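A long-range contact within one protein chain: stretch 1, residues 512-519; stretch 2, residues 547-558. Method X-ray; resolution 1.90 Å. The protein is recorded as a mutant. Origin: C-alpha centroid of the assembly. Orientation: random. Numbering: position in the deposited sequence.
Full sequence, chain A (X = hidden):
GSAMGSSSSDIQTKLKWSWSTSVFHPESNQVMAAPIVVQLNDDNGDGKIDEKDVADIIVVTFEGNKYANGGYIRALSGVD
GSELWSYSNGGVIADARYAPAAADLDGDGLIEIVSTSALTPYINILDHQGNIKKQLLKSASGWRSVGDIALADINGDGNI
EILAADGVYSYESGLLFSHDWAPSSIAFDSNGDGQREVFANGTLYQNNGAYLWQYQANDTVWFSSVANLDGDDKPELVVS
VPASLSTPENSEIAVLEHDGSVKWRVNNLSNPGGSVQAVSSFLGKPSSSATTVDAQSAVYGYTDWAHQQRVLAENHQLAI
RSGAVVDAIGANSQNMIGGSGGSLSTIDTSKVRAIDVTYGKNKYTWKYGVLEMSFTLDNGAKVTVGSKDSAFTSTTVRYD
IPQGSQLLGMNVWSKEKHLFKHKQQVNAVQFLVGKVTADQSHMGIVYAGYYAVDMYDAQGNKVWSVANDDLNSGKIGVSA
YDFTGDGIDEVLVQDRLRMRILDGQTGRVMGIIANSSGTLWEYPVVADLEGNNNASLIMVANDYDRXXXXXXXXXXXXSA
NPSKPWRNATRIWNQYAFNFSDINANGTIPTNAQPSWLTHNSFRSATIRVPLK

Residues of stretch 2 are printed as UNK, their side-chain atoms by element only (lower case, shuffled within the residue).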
# COMPACT_ATOMS: atom_id res chain seq x y z
N ILE A 512 -19.61 -6.92 15.63
CA ILE A 512 -18.97 -7.62 16.73
C ILE A 512 -19.14 -9.11 16.51
O ILE A 512 -20.26 -9.58 16.25
CB ILE A 512 -19.58 -7.23 18.10
CG1 ILE A 512 -19.52 -5.72 18.31
CG2 ILE A 512 -18.84 -7.96 19.23
CD1 ILE A 512 -20.30 -5.24 19.52
N ILE A 513 -18.05 -9.86 16.62
CA ILE A 513 -18.06 -11.31 16.48
C ILE A 513 -17.30 -11.89 17.67
O ILE A 513 -16.15 -11.50 17.91
CB ILE A 513 -17.42 -11.76 15.16
CG1 ILE A 513 -18.30 -11.35 13.98
CG2 ILE A 513 -17.16 -13.27 15.15
CD1 ILE A 513 -17.65 -11.55 12.61
N ALA A 514 -17.93 -12.81 18.40
CA ALA A 514 -17.25 -13.47 19.50
C ALA A 514 -16.10 -14.32 18.95
O ALA A 514 -16.31 -15.20 18.12
CB ALA A 514 -18.23 -14.35 20.28
N ASN A 515 -14.89 -14.04 19.43
CA ASN A 515 -13.69 -14.70 18.93
C ASN A 515 -12.57 -14.42 19.93
O ASN A 515 -12.21 -13.26 20.13
CB ASN A 515 -13.33 -14.18 17.54
CG ASN A 515 -12.26 -15.02 16.85
OD1 ASN A 515 -12.53 -16.14 16.41
ND2 ASN A 515 -11.06 -14.47 16.73
N SER A 516 -12.04 -15.47 20.56
CA SER A 516 -11.11 -15.30 21.66
C SER A 516 -9.66 -15.53 21.23
O SER A 516 -9.38 -16.28 20.28
CB SER A 516 -11.44 -16.23 22.82
OG SER A 516 -11.45 -17.60 22.43
N SER A 517 -8.75 -14.90 21.96
CA SER A 517 -7.32 -15.11 21.76
C SER A 517 -6.54 -14.57 22.95
O SER A 517 -6.90 -13.53 23.52
CB SER A 517 -6.83 -14.42 20.48
OG SER A 517 -5.43 -14.61 20.31
N GLY A 518 -5.47 -15.28 23.33
CA GLY A 518 -4.48 -14.70 24.21
C GLY A 518 -3.84 -13.47 23.62
O GLY A 518 -3.36 -12.60 24.36
N THR A 519 -3.86 -13.36 22.29
CA THR A 519 -3.35 -12.29 21.44
C THR A 519 -1.83 -12.28 21.40
O THR A 519 -1.14 -12.35 22.42
CB THR A 519 -3.87 -10.90 21.85
OG1 THR A 519 -3.29 -10.48 23.09
CG2 THR A 519 -5.39 -10.89 21.95
N UNK A 547 -8.82 -16.17 30.59
CA UNK A 547 -9.35 -14.85 30.28
C UNK A 547 -9.71 -14.68 28.81
O UNK A 547 -10.11 -13.58 28.41
c UNK A 547 -8.11 -13.70 32.20
o UNK A 547 -7.43 -12.00 33.72
c UNK A 547 -7.24 -12.53 32.60
c UNK A 547 -8.34 -13.77 30.69
o UNK A 547 -6.36 -12.14 31.80
N UNK A 548 -9.59 -15.73 27.99
CA UNK A 548 -9.94 -15.63 26.58
C UNK A 548 -10.37 -17.02 26.11
O UNK A 548 -9.74 -17.68 25.28
c UNK A 548 -8.79 -15.07 25.74
o UNK A 548 -7.57 -15.74 26.00
N UNK A 549 -11.50 -17.48 26.64
CA UNK A 549 -11.95 -18.87 26.48
C UNK A 549 -13.32 -18.87 25.81
O UNK A 549 -14.35 -19.06 26.46
c UNK A 549 -11.81 -21.06 27.80
c UNK A 549 -11.16 -21.61 29.05
o UNK A 549 -11.76 -21.58 30.13
n UNK A 549 -9.93 -22.10 28.93
c UNK A 549 -11.97 -19.56 27.85
N UNK A 550 -13.33 -18.67 24.49
CA UNK A 550 -14.57 -18.68 23.72
C UNK A 550 -14.52 -19.79 22.69
O UNK A 550 -15.42 -20.64 22.62
c UNK A 550 -14.82 -17.32 23.04
c UNK A 550 -16.06 -17.40 22.13
c UNK A 550 -14.98 -16.22 24.07
N UNK A 551 -13.48 -19.78 21.85
CA UNK A 551 -13.40 -20.72 20.74
C UNK A 551 -11.94 -20.93 20.37
O UNK A 551 -11.04 -20.27 20.89
o UNK A 551 -13.27 -18.03 19.78
c UNK A 551 -14.23 -20.22 19.54
c UNK A 551 -13.77 -18.86 19.03
n UNK A 551 -13.95 -18.63 17.73
N UNK A 552 -11.71 -21.89 19.47
CA UNK A 552 -10.37 -22.18 18.98
C UNK A 552 -10.45 -22.69 17.55
O UNK A 552 -11.38 -23.40 17.18
c UNK A 552 -11.65 -26.12 20.74
n UNK A 552 -11.23 -24.88 20.93
c UNK A 552 -10.34 -24.54 19.93
c UNK A 552 -9.66 -23.21 19.87
c UNK A 552 -10.23 -25.64 19.13
n UNK A 552 -11.06 -26.60 19.65
N UNK A 553 -9.45 -22.31 16.75
CA UNK A 553 -9.30 -22.79 15.39
C UNK A 553 -9.35 -21.64 14.40
O UNK A 553 -8.72 -20.60 14.60
N UNK A 554 -10.12 -21.85 13.33
CA UNK A 554 -10.25 -20.88 12.24
C UNK A 554 -11.74 -20.71 11.96
O UNK A 554 -12.45 -21.71 11.77
c UNK A 554 -8.03 -21.56 11.27
c UNK A 554 -9.51 -21.33 10.97
c UNK A 554 -9.67 -20.29 9.86
N UNK A 555 -12.19 -19.47 11.90
CA UNK A 555 -13.59 -19.15 11.71
C UNK A 555 -13.72 -18.18 10.55
O UNK A 555 -13.03 -17.15 10.51
c UNK A 555 -14.19 -18.58 13.01
c UNK A 555 -14.36 -21.56 16.07
c UNK A 555 -15.45 -20.21 14.43
c UNK A 555 -14.26 -19.60 14.11
c UNK A 555 -13.11 -19.99 14.77
c UNK A 555 -13.16 -20.96 15.75
c UNK A 555 -15.50 -21.18 15.41
N UNK A 556 -14.57 -18.53 9.59
CA UNK A 556 -14.73 -17.78 8.36
C UNK A 556 -16.18 -17.34 8.26
O UNK A 556 -17.09 -18.17 8.38
c UNK A 556 -14.31 -18.61 7.13
c UNK A 556 -14.52 -17.83 5.84
c UNK A 556 -12.85 -19.04 7.27
N UNK A 557 -16.39 -16.05 8.02
CA UNK A 557 -17.71 -15.45 7.98
C UNK A 557 -17.95 -14.83 6.61
O UNK A 557 -17.01 -14.57 5.85
o UNK A 557 -17.41 -16.54 14.28
c UNK A 557 -18.74 -15.84 12.44
c UNK A 557 -18.84 -15.31 11.18
c UNK A 557 -17.85 -14.37 9.06
c UNK A 557 -16.47 -15.13 11.05
c UNK A 557 -16.36 -15.65 12.32
c UNK A 557 -17.72 -14.94 10.46
c UNK A 557 -17.50 -16.00 13.01
N UNK A 558 -19.22 -14.59 6.32
CA UNK A 558 -19.63 -13.93 5.09
C UNK A 558 -20.77 -12.97 5.42
O UNK A 558 -21.37 -13.03 6.50
o UNK A 558 -21.62 -18.05 3.67
c UNK A 558 -21.19 -15.86 4.48
c UNK A 558 -21.60 -16.84 3.40
o UNK A 558 -21.88 -16.39 2.27
c UNK A 558 -20.06 -14.95 4.04
O HOH W 1 -15.33 -16.43 15.88

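Position 547 carries three carbons, the third bearing two oxygens. Such a carboxylate is glutamate, E547; its side chain makes no contact with stretch 1, and its exposed place suits a charged group. Position 548 has one carbon and one oxygen and is therefore serine, S548. Its CB points toward stretch 1 and lies 3.3 Å from S517 O, while S548 O is 3.3 Å from S516 CB. A side chain this small lets the two backbones come close, with the CA atoms of S516 and S548 5.1 Å apart.

At position 549 three carbons end in one oxygen and one nitrogen, the amide of glutamine. Q549 points away from stretch 1 into an exposed setting, where a polar end is at home. Position 550 has three carbons, the first carrying the other two: valine, V550. Directed toward stretch 1, it sets its CG1 4.2 Å from A514 CB, a modest apolar contact near the surface. Its backbone counts for more, because V550 N donates to S516 OG at 3.0 Å.

Position 551 shows two carbons, the second bearing an oxygen and a nitrogen. Elements alone establish the short amide of asparagine, N551, and the hydrogen bonds use both of its ends: S516 N donates to N551 OD1 at 2.9 Å, and N551 ND2 donates to N515 OD1 at 3.2 Å. Both N-H...O angles are 164°, close to straight. A side-chain amide suits this place because it offers an acceptor and a donor together. The backbone joins in as well, N551 N giving its hydrogen to S516 OG at 3.0 Å.

Position 552 has one carbon followed by a five-membered ring of three carbons and two nitrogens, the imidazole of histidine. H552 points away, and its ring nitrogens are hydrogen-bonded elsewhere in the structure. Position 553 has no side-chain atoms. It is glycine, G553, and its phi/psi of 119/-135° would jam a CB against the carbonyl O of the preceding residue.

Three carbons, branched at the first, make position 554 valine; V554 is buried and points away. At 555 a carbon leads to a six-carbon ring without oxygen: phenylalanine. F555 touches stretch 1 lightly, its CD1 4.2 Å from N515 OD1. Position 556 repeats the branched three-carbon pattern, so V556 is another buried valine, out of reach of stretch 1.

At 557 the six-carbon ring bears an oxygen, which makes it tyrosine. I513 CD1 sits over one face of the Y557 ring, 4.0 Å from its centroid, while Y557 OH donates to water 1 at 2.6 Å. Position 558, three carbons ending in two oxygens, is glutamate; E558 lies out of reach.

The contact works through two linked regions. S516 and N551 exchange hydrogen bonds through side chain and backbone, fixing the loops; I513 packs on Y557 beside them. Water 1 bridges the regions, accepting from Y557 OH and donating to A514 O at 2.7 Å and N515 OD1 at 2.9 Å.

Stretch 2, residues 547-558: ESQVNHGVFVYE
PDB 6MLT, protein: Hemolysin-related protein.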